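Local coordinates for 11S globulin (Wrightia tinctoria, PDB 5WXU), which binds the plant hormone auxin and probably serves as a hexameric nutrient store in the seed, at residues M102-L113 against V151-L162; Y337-V345 against E454-L462. All blocks are in the same frame, centred on the assembly; numbering follows the deposited sequence.

Interaction 1 (M102-L113 against V151-L162); sequences MLIIVVQGHGIL and VHFIRQGDVIAL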
loop_
_atom_site.group_PDB
_atom_site.type_symbol
_atom_site.label_atom_id
_atom_site.label_comp_id
_atom_site.label_asym_id
_atom_site.label_seq_id
_atom_site.Cartn_x
_atom_site.Cartn_y
_atom_site.Cartn_z
ATOM N N MET B 102 5.520 -19.213 -12.371
ATOM C CA MET B 102 4.831 -19.917 -13.446
ATOM C C MET B 102 3.365 -19.973 -13.192
ATOM O O MET B 102 2.944 -19.937 -12.048
ATOM C CB MET B 102 5.395 -21.335 -13.547
ATOM C CG MET B 102 5.049 -22.158 -12.330
ATOM S SD MET B 102 6.174 -23.533 -12.120
ATOM C CE MET B 102 6.166 -23.772 -10.415
ATOM N N LEU B 103 2.560 -20.082 -14.244
ATOM C CA LEU B 103 1.254 -20.614 -14.195
ATOM C C LEU B 103 1.260 -22.033 -14.845
ATOM O O LEU B 103 1.943 -22.264 -15.899
ATOM C CB LEU B 103 0.322 -19.741 -14.950
ATOM C CG LEU B 103 0.183 -18.306 -14.471
ATOM C CD1 LEU B 103 -1.023 -17.719 -15.125
ATOM C CD2 LEU B 103 0.005 -18.220 -12.966
ATOM N N ILE B 104 0.575 -22.940 -14.186
ATOM C CA ILE B 104 0.387 -24.334 -14.695
ATOM C C ILE B 104 -1.061 -24.509 -15.083
ATOM O O ILE B 104 -1.942 -24.276 -14.270
ATOM C CB ILE B 104 0.767 -25.333 -13.620
ATOM C CG1 ILE B 104 2.223 -25.170 -13.238
ATOM C CG2 ILE B 104 0.591 -26.788 -14.168
ATOM C CD1 ILE B 104 2.703 -25.960 -12.063
ATOM N N ILE B 105 -1.345 -24.877 -16.333
ATOM C CA ILE B 105 -2.702 -25.167 -16.803
ATOM C C ILE B 105 -2.859 -26.679 -16.825
ATOM O O ILE B 105 -2.060 -27.373 -17.433
ATOM C CB ILE B 105 -2.929 -24.610 -18.193
ATOM C CG1 ILE B 105 -2.882 -23.092 -18.140
ATOM C CG2 ILE B 105 -4.280 -25.067 -18.742
ATOM C CD1 ILE B 105 -2.428 -22.575 -19.452
ATOM N N VAL B 106 -3.821 -27.176 -16.100
ATOM C CA VAL B 106 -4.122 -28.609 -16.130
ATOM C C VAL B 106 -5.017 -28.844 -17.325
ATOM O O VAL B 106 -6.246 -28.620 -17.281
ATOM C CB VAL B 106 -4.737 -29.127 -14.838
ATOM C CG1 VAL B 106 -4.878 -30.675 -14.958
ATOM C CG2 VAL B 106 -3.878 -28.691 -13.639
ATOM N N VAL B 107 -4.400 -29.397 -18.376
ATOM C CA VAL B 107 -5.027 -29.566 -19.702
ATOM C C VAL B 107 -5.913 -30.807 -19.736
ATOM O O VAL B 107 -6.977 -30.817 -20.372
ATOM C CB VAL B 107 -3.919 -29.655 -20.787
ATOM C CG1 VAL B 107 -4.512 -30.028 -22.134
ATOM C CG2 VAL B 107 -3.249 -28.311 -20.964
ATOM N N GLN B 108 -5.506 -31.817 -18.981
ATOM C CA GLN B 108 -6.217 -33.081 -18.864
ATOM C C GLN B 108 -5.805 -33.794 -17.596
ATOM O O GLN B 108 -4.661 -33.725 -17.210
ATOM C CB GLN B 108 -5.864 -33.958 -20.063
ATOM C CG GLN B 108 -6.300 -35.416 -19.978
ATOM C CD GLN B 108 -5.804 -36.226 -21.189
ATOM O OE1 GLN B 108 -6.147 -35.889 -22.328
ATOM N NE2 GLN B 108 -5.020 -37.301 -20.948
ATOM N N GLY B 109 -6.733 -34.513 -16.987
ATOM C CA GLY B 109 -6.433 -35.401 -15.922
ATOM C C GLY B 109 -6.715 -34.802 -14.591
ATOM O O GLY B 109 -7.329 -33.730 -14.508
ATOM N N HIS B 110 -6.315 -35.500 -13.589
ATOM C CA HIS B 110 -6.464 -35.054 -12.193
ATOM C C HIS B 110 -5.435 -35.725 -11.329
ATOM O O HIS B 110 -4.907 -36.822 -11.613
ATOM C CB HIS B 110 -7.893 -35.220 -11.647
ATOM C CG HIS B 110 -8.279 -36.620 -11.360
ATOM N ND1 HIS B 110 -8.902 -37.433 -12.288
ATOM C CD2 HIS B 110 -8.187 -37.341 -10.221
ATOM C CE1 HIS B 110 -9.115 -38.624 -11.739
ATOM N NE2 HIS B 110 -8.705 -38.591 -10.481
ATOM N N GLY B 111 -5.025 -35.013 -10.284
ATOM C CA GLY B 111 -3.981 -35.540 -9.451
ATOM C C GLY B 111 -3.721 -34.726 -8.208
ATOM O O GLY B 111 -4.587 -34.049 -7.769
ATOM N N ILE B 112 -2.507 -34.791 -7.702
ATOM C CA ILE B 112 -2.154 -34.109 -6.425
ATOM C C ILE B 112 -0.952 -33.224 -6.736
ATOM O O ILE B 112 -0.025 -33.594 -7.540
ATOM C CB ILE B 112 -1.638 -35.109 -5.364
ATOM C CG1 ILE B 112 -2.559 -36.342 -5.206
ATOM C CG2 ILE B 112 -1.421 -34.419 -4.056
ATOM C CD1 ILE B 112 -3.916 -35.974 -4.779
ATOM N N LEU B 113 -0.961 -32.025 -6.198
ATOM C CA LEU B 113 0.204 -31.141 -6.367
ATOM C C LEU B 113 0.641 -30.749 -5.004
ATOM O O LEU B 113 -0.173 -30.368 -4.181
ATOM C CB LEU B 113 -0.176 -29.918 -7.198
ATOM C CG LEU B 113 0.915 -28.870 -7.317
ATOM C CD1 LEU B 113 1.218 -28.462 -8.735
ATOM C CD2 LEU B 113 0.523 -27.655 -6.545
ATOM N N VAL B 151 -1.566 -30.616 0.680
ATOM C CA VAL B 151 -1.487 -30.987 -0.700
ATOM C C VAL B 151 -2.744 -30.482 -1.390
ATOM O O VAL B 151 -3.752 -30.202 -0.716
ATOM C CB VAL B 151 -1.164 -32.494 -0.853
ATOM C CG1 VAL B 151 0.255 -32.714 -0.258
ATOM C CG2 VAL B 151 -2.201 -33.414 -0.198
ATOM N N HIS B 152 -2.629 -30.293 -2.688
ATOM C CA HIS B 152 -3.676 -29.701 -3.503
ATOM C C HIS B 152 -4.179 -30.714 -4.491
ATOM O O HIS B 152 -3.386 -31.385 -5.109
ATOM C CB HIS B 152 -3.170 -28.506 -4.177
ATOM C CG HIS B 152 -2.644 -27.457 -3.249
ATOM N ND1 HIS B 152 -3.410 -26.412 -2.800
ATOM C CD2 HIS B 152 -1.423 -27.306 -2.672
ATOM C CE1 HIS B 152 -2.675 -25.649 -1.994
ATOM N NE2 HIS B 152 -1.488 -26.195 -1.869
ATOM N N PHE B 153 -5.504 -30.766 -4.667
ATOM C CA PHE B 153 -6.078 -31.743 -5.555
ATOM C C PHE B 153 -6.399 -30.985 -6.809
ATOM O O PHE B 153 -7.286 -30.121 -6.837
ATOM C CB PHE B 153 -7.273 -32.403 -4.885
ATOM C CG PHE B 153 -6.895 -33.084 -3.626
ATOM C CD1 PHE B 153 -6.792 -32.368 -2.434
ATOM C CD2 PHE B 153 -6.503 -34.397 -3.641
ATOM C CE1 PHE B 153 -6.378 -32.981 -1.271
ATOM C CE2 PHE B 153 -6.088 -35.024 -2.474
ATOM C CZ PHE B 153 -6.024 -34.323 -1.297
ATOM N N ILE B 154 -5.697 -31.317 -7.864
ATOM C CA ILE B 154 -5.773 -30.587 -9.128
ATOM C C ILE B 154 -6.561 -31.387 -10.165
ATOM O O ILE B 154 -6.633 -32.639 -10.119
ATOM C CB ILE B 154 -4.394 -30.140 -9.654
ATOM C CG1 ILE B 154 -3.516 -31.362 -9.988
ATOM C CG2 ILE B 154 -3.760 -29.166 -8.664
ATOM C CD1 ILE B 154 -2.249 -31.094 -10.747
ATOM N N ARG B 155 -7.194 -30.660 -11.068
ATOM C CA ARG B 155 -8.013 -31.326 -12.123
ATOM C C ARG B 155 -8.074 -30.459 -13.314
ATOM O O ARG B 155 -7.742 -29.277 -13.236
ATOM C CB ARG B 155 -9.433 -31.632 -11.588
ATOM C CG ARG B 155 -10.296 -30.395 -11.320
ATOM C CD ARG B 155 -11.596 -30.744 -10.588
ATOM N NE ARG B 155 -12.218 -29.486 -10.095
ATOM C CZ ARG B 155 -13.123 -28.733 -10.737
ATOM N NH1 ARG B 155 -13.607 -29.062 -11.945
ATOM N NH2 ARG B 155 -13.537 -27.603 -10.167
ATOM N N GLN B 156 -8.530 -31.042 -14.430
ATOM C CA GLN B 156 -8.629 -30.367 -15.676
ATOM C C GLN B 156 -9.352 -29.005 -15.510
ATOM O O GLN B 156 -10.439 -28.940 -14.874
ATOM C CB GLN B 156 -9.386 -31.239 -16.725
ATOM C CG GLN B 156 -9.494 -30.572 -18.097
ATOM C CD GLN B 156 -10.248 -31.419 -19.157
ATOM O OE1 GLN B 156 -10.773 -32.453 -18.841
ATOM N NE2 GLN B 156 -10.401 -30.879 -20.353
ATOM N N GLY B 157 -8.725 -27.963 -16.069
ATOM C CA GLY B 157 -9.260 -26.615 -16.019
ATOM C C GLY B 157 -8.590 -25.742 -14.938
ATOM O O GLY B 157 -8.753 -24.518 -14.956
ATOM N N ASP B 158 -7.893 -26.369 -13.991
ATOM C CA ASP B 158 -7.120 -25.638 -12.987
ATOM C C ASP B 158 -5.988 -24.847 -13.587
ATOM O O ASP B 158 -5.283 -25.293 -14.472
ATOM C CB ASP B 158 -6.596 -26.571 -11.886
ATOM C CG ASP B 158 -7.636 -27.003 -10.906
ATOM O OD1 ASP B 158 -8.731 -26.521 -10.912
ATOM O OD2 ASP B 158 -7.353 -27.850 -10.019
ATOM N N VAL B 159 -5.801 -23.625 -13.071
ATOM C CA VAL B 159 -4.672 -22.849 -13.378
ATOM C C VAL B 159 -4.043 -22.650 -12.036
ATOM O O VAL B 159 -4.672 -22.138 -11.112
ATOM C CB VAL B 159 -5.018 -21.512 -14.013
ATOM C CG1 VAL B 159 -3.764 -20.724 -14.254
ATOM C CG2 VAL B 159 -5.719 -21.710 -15.335
ATOM N N ILE B 160 -2.770 -23.005 -11.929
ATOM C CA ILE B 160 -2.056 -23.017 -10.651
ATOM C C ILE B 160 -0.918 -22.002 -10.756
ATOM O O ILE B 160 -0.219 -21.964 -11.748
ATOM C CB ILE B 160 -1.394 -24.407 -10.399
ATOM C CG1 ILE B 160 -2.408 -25.558 -10.451
ATOM C CG2 ILE B 160 -0.628 -24.496 -9.097
ATOM C CD1 ILE B 160 -1.863 -26.821 -11.108
ATOM N N ALA B 161 -0.712 -21.211 -9.722
ATOM C CA ALA B 161 0.244 -20.158 -9.727
ATOM C C ALA B 161 1.270 -20.400 -8.703
ATOM O O ALA B 161 0.927 -20.486 -7.491
ATOM C CB ALA B 161 -0.461 -18.805 -9.432
ATOM N N LEU B 162 2.539 -20.443 -9.103
ATOM C CA LEU B 162 3.626 -20.674 -8.119
ATOM C C LEU B 162 4.769 -19.695 -8.238
ATOM O O LEU B 162 5.239 -19.410 -9.334
ATOM C CB LEU B 162 4.199 -22.074 -8.346
ATOM C CG LEU B 162 3.251 -23.253 -8.040
ATOM C CD1 LEU B 162 3.784 -24.627 -8.400
ATOM C CD2 LEU B 162 2.875 -23.256 -6.592
HETATM O O HOH W 1 -8.150 -28.944 -22.050
HETATM O O HOH W 2 -9.487 -34.632 -17.994
#
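A chi1 of -175° at V106 swings CG2 back beside the backbone N, and one of 64° at I154 puts CG1 between N and the carbonyl carbon. V106 CG2 then lies 4.1 Å from I154 CD1 and 3.7 Å from I160 CD1, so one valine methyl joins both arms of segment 151-162. On the same side L113 packs its CB on I154 CG2 at 3.9 Å.

Two antiparallel ladders carry the backbones, M102-I105 on V159-L162 and H110-L113 on H152-R155, with the register slipping by one residue between them. At the bend, V106 N reaches D158 O at 2.9 Å (175° at the hydrogen) and V106 O takes G157 N at 2.8 Å, gripping a type II turn from R155 to D158. A water joins G109 N to Q156 OE1 there.

This is a cupin jelly-roll corner, where both segments pass from one sheet to the other. V107 and Q108 form a classic beta bulge against V179. Strand 102-108 lies between 158-162 and 178-185; helix 325-329 covers L103 and A161, and strand 110-115 pairs also with 168-172.

Interaction 2 (Y337-V345 against E454-L462); sequences YLYPNAMIV and EITVLDPEL. Unlike the reference sequence in segment 454-462: D459 (reference Gly).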
loop_
_atom_site.group_PDB
_atom_site.type_symbol
_atom_site.label_atom_id
_atom_site.label_comp_id
_atom_site.label_asym_id
_atom_site.label_seq_id
_atom_site.Cartn_x
_atom_site.Cartn_y
_atom_site.Cartn_z
ATOM N N TYR B 337 -13.786 -19.800 -24.693
ATOM C CA TYR B 337 -14.511 -20.869 -25.386
ATOM C C TYR B 337 -15.390 -20.197 -26.437
ATOM O O TYR B 337 -16.244 -19.405 -26.132
ATOM C CB TYR B 337 -15.278 -21.749 -24.413
ATOM C CG TYR B 337 -15.882 -22.905 -25.109
ATOM C CD1 TYR B 337 -15.096 -24.014 -25.475
ATOM C CD2 TYR B 337 -17.198 -22.860 -25.514
ATOM C CE1 TYR B 337 -15.635 -25.084 -26.213
ATOM C CE2 TYR B 337 -17.758 -23.900 -26.240
ATOM C CZ TYR B 337 -16.986 -25.014 -26.577
ATOM O OH TYR B 337 -17.602 -26.030 -27.265
ATOM N N LEU B 338 -15.151 -20.539 -27.696
ATOM C CA LEU B 338 -15.945 -20.065 -28.795
ATOM C C LEU B 338 -16.714 -21.189 -29.426
ATOM O O LEU B 338 -16.174 -22.226 -29.762
ATOM C CB LEU B 338 -15.092 -19.370 -29.858
ATOM C CG LEU B 338 -14.386 -18.102 -29.381
ATOM C CD1 LEU B 338 -13.447 -17.611 -30.464
ATOM C CD2 LEU B 338 -15.382 -17.029 -28.979
ATOM N N TYR B 339 -18.005 -20.917 -29.616
ATOM C CA TYR B 339 -18.819 -21.761 -30.453
ATOM C C TYR B 339 -18.418 -21.701 -31.901
ATOM O O TYR B 339 -17.733 -20.792 -32.379
ATOM C CB TYR B 339 -20.291 -21.421 -30.281
ATOM C CG TYR B 339 -20.842 -21.755 -28.910
ATOM C CD1 TYR B 339 -20.948 -23.082 -28.500
ATOM C CD2 TYR B 339 -21.278 -20.794 -28.055
ATOM C CE1 TYR B 339 -21.446 -23.405 -27.249
ATOM C CE2 TYR B 339 -21.790 -21.092 -26.797
ATOM C CZ TYR B 339 -21.860 -22.385 -26.382
ATOM O OH TYR B 339 -22.364 -22.653 -25.117
ATOM N N PRO B 340 -18.932 -22.687 -32.692
ATOM C CA PRO B 340 -18.442 -22.653 -34.056
ATOM C C PRO B 340 -18.680 -21.348 -34.790
ATOM O O PRO B 340 -19.750 -20.787 -34.697
ATOM C CB PRO B 340 -19.193 -23.833 -34.722
ATOM C CG PRO B 340 -19.374 -24.781 -33.637
ATOM C CD PRO B 340 -19.586 -23.946 -32.351
ATOM N N ASN B 341 -17.667 -20.855 -35.497
ATOM C CA ASN B 341 -17.718 -19.596 -36.228
ATOM C C ASN B 341 -17.823 -18.273 -35.418
ATOM O O ASN B 341 -17.838 -17.190 -36.026
ATOM C CB ASN B 341 -18.840 -19.598 -37.252
ATOM C CG ASN B 341 -18.797 -20.844 -38.127
ATOM O OD1 ASN B 341 -19.788 -21.583 -38.215
ATOM N ND2 ASN B 341 -17.657 -21.086 -38.736
ATOM N N ALA B 342 -17.850 -18.374 -34.089
ATOM C CA ALA B 342 -17.908 -17.169 -33.210
ATOM C C ALA B 342 -16.524 -16.497 -33.143
ATOM O O ALA B 342 -15.460 -17.115 -33.508
ATOM C CB ALA B 342 -18.388 -17.607 -31.834
ATOM N N MET B 343 -16.504 -15.204 -32.758
ATOM C CA MET B 343 -15.261 -14.412 -32.742
ATOM C C MET B 343 -15.093 -13.770 -31.370
ATOM O O MET B 343 -16.082 -13.591 -30.616
ATOM C CB MET B 343 -15.303 -13.289 -33.768
ATOM C CG MET B 343 -15.259 -13.841 -35.180
ATOM S SD MET B 343 -15.554 -12.414 -36.254
ATOM C CE MET B 343 -14.301 -12.610 -37.479
ATOM N N ILE B 344 -13.828 -13.538 -31.019
ATOM C CA ILE B 344 -13.530 -12.549 -30.010
ATOM C C ILE B 344 -13.325 -11.243 -30.767
ATOM O O ILE B 344 -12.722 -11.216 -31.875
ATOM C CB ILE B 344 -12.271 -12.904 -29.196
ATOM C CG1 ILE B 344 -12.420 -14.216 -28.410
ATOM C CG2 ILE B 344 -11.982 -11.831 -28.169
ATOM C CD1 ILE B 344 -13.450 -14.239 -27.314
ATOM N N VAL B 345 -13.764 -10.125 -30.192
ATOM C CA VAL B 345 -13.576 -8.837 -30.848
ATOM C C VAL B 345 -12.108 -8.598 -31.162
ATOM O O VAL B 345 -11.246 -8.994 -30.397
ATOM C CB VAL B 345 -14.164 -7.669 -30.039
ATOM C CG1 VAL B 345 -15.679 -7.830 -29.940
ATOM C CG2 VAL B 345 -13.529 -7.541 -28.691
ATOM N N GLU B 454 -22.648 -6.503 -28.937
ATOM C CA GLU B 454 -22.027 -7.424 -27.986
ATOM C C GLU B 454 -20.906 -6.715 -27.257
ATOM O O GLU B 454 -20.384 -5.760 -27.745
ATOM C CB GLU B 454 -21.392 -8.646 -28.661
ATOM C CG GLU B 454 -22.381 -9.529 -29.450
ATOM C CD GLU B 454 -22.409 -9.252 -30.974
ATOM O OE1 GLU B 454 -22.332 -8.100 -31.428
ATOM O OE2 GLU B 454 -22.486 -10.228 -31.715
ATOM N N ILE B 455 -20.519 -7.281 -26.118
ATOM C CA ILE B 455 -19.203 -7.009 -25.495
ATOM C C ILE B 455 -18.364 -8.246 -25.653
ATOM O O ILE B 455 -18.759 -9.331 -25.170
ATOM C CB ILE B 455 -19.334 -6.676 -23.994
ATOM C CG1 ILE B 455 -20.049 -5.334 -23.839
ATOM C CG2 ILE B 455 -17.990 -6.628 -23.331
ATOM C CD1 ILE B 455 -20.366 -4.868 -22.381
ATOM N N THR B 456 -17.196 -8.054 -26.280
ATOM C CA THR B 456 -16.112 -9.042 -26.394
ATOM C C THR B 456 -16.363 -10.330 -27.173
ATOM O O THR B 456 -15.544 -10.664 -28.085
ATOM C CB THR B 456 -15.569 -9.383 -24.984
ATOM O OG1 THR B 456 -15.064 -8.174 -24.397
ATOM C CG2 THR B 456 -14.499 -10.457 -25.000
ATOM N N VAL B 457 -17.406 -11.079 -26.811
ATOM C CA VAL B 457 -17.739 -12.344 -27.502
ATOM C C VAL B 457 -18.779 -12.083 -28.557
ATOM O O VAL B 457 -19.835 -11.615 -28.223
ATOM C CB VAL B 457 -18.183 -13.477 -26.537
ATOM C CG1 VAL B 457 -18.427 -14.765 -27.332
ATOM C CG2 VAL B 457 -17.059 -13.744 -25.552
ATOM N N LEU B 458 -18.433 -12.327 -29.832
ATOM C CA LEU B 458 -19.319 -12.063 -30.941
ATOM C C LEU B 458 -20.100 -13.300 -31.331
ATOM O O LEU B 458 -19.537 -14.342 -31.567
ATOM C CB LEU B 458 -18.589 -11.510 -32.158
ATOM C CG LEU B 458 -17.792 -10.243 -31.900
ATOM C CD1 LEU B 458 -16.954 -9.774 -33.037
ATOM C CD2 LEU B 458 -18.737 -9.107 -31.406
ATOM N N ASP B 459 -21.395 -13.073 -31.500
ATOM C CA ASP B 459 -22.376 -14.057 -31.997
ATOM C C ASP B 459 -22.027 -14.310 -33.488
ATOM O O ASP B 459 -21.825 -13.354 -34.248
ATOM C CB ASP B 459 -23.734 -13.376 -31.842
ATOM C CG ASP B 459 -24.889 -14.327 -31.767
ATOM O OD1 ASP B 459 -24.951 -15.317 -32.554
ATOM O OD2 ASP B 459 -25.803 -14.018 -30.955
ATOM N N PRO B 460 -21.914 -15.567 -33.916
ATOM C CA PRO B 460 -21.721 -15.734 -35.375
ATOM C C PRO B 460 -23.007 -15.282 -36.132
ATOM O O PRO B 460 -22.871 -14.799 -37.220
ATOM C CB PRO B 460 -21.446 -17.217 -35.539
ATOM C CG PRO B 460 -21.938 -17.866 -34.276
ATOM C CD PRO B 460 -22.087 -16.842 -33.209
ATOM N N GLU B 461 -24.198 -15.349 -35.494
ATOM C CA GLU B 461 -25.491 -14.977 -36.129
ATOM C C GLU B 461 -25.882 -13.458 -36.054
ATOM O O GLU B 461 -27.081 -13.141 -36.002
ATOM C CB GLU B 461 -26.700 -15.819 -35.582
ATOM C CG GLU B 461 -26.473 -17.085 -34.747
ATOM C CD GLU B 461 -25.777 -18.217 -35.469
ATOM O OE1 GLU B 461 -25.536 -18.112 -36.700
ATOM O OE2 GLU B 461 -25.468 -19.217 -34.775
ATOM N N LEU B 462 -24.913 -12.530 -36.042
ATOM C CA LEU B 462 -25.207 -11.076 -36.154
ATOM C C LEU B 462 -24.140 -10.356 -37.000
ATOM O O LEU B 462 -24.063 -9.119 -37.025
ATOM C CB LEU B 462 -25.313 -10.407 -34.767
ATOM C CG LEU B 462 -26.253 -10.961 -33.676
ATOM C CD1 LEU B 462 -25.897 -10.321 -32.342
ATOM C CD2 LEU B 462 -27.732 -10.743 -33.982
#
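L458 leans on M343 and V345, and its side chain is the one to follow outward. CB sits 3.6 Å from M343 O. With CG beside the backbone N (chi1 -57°), the side chain reaches V345, and CG comes to 3.8 Å from V345 CG1. Both methyls close on that same V345 CG1 from one side, CD1 at 3.9 Å, where it also touches M343 CB, and CD2 at 3.6 Å. The leucine and valine side chains cross at about a right angle. Cutting this leucine back to an alanine is likely to open a gap beside V345 CG1 and take away the CD1 contact on M343 CB.

The backbones make a short antiparallel pairing. L458 N gives a bond to M343 O at 2.8 Å, V345 N gives one to T456 O at 2.8 Å, and M343 N to L458 O is weak. On the other face I344 CD1 meets V457 CG2 at 4.0 Å. Farther on, P460 lays its ring over the type II turn from Y339 to A342, with its CG 3.7 Å from P340 O. Next to it, D459 OD1 accepts from E461 N in an Asx turn, while E454 OE2 holds D459 N and salt-bridges R452.

Structurally, the C-terminal tail adds strand 457-458 to strand 343-349 of the second cupin sheet. Strand 343-349 also pairs with 393-399, and just before it A342 bonds its backbone to A398. V315 of strand 313-318 packs on I344 and V457, and in a third subunit F233 packs on M343 and A237 on L458.

From the N terminus, the chain first meets interaction 1, where V151-L162 returns to M102-L113 after a loop of 37 residues that carries strand 124-126 and the auxin pocket at G119-P121. That loop is closed inside the N-terminal cupin domain. Interaction 2 opens later: Y337-V345 starts in the C-terminal cupin, and 108 residues, including the auxin-binding residue R427, pass before E454-L462 returns. The two loops follow in series, so they neither nest nor cross. The centres of interaction 1 and interaction 2 lie about 28 Å apart, and their nearest atoms about 10 Å apart. Interaction 1 ties the two sheets of one barrel together, whereas interaction 2 fastens the C-terminal tail to the other.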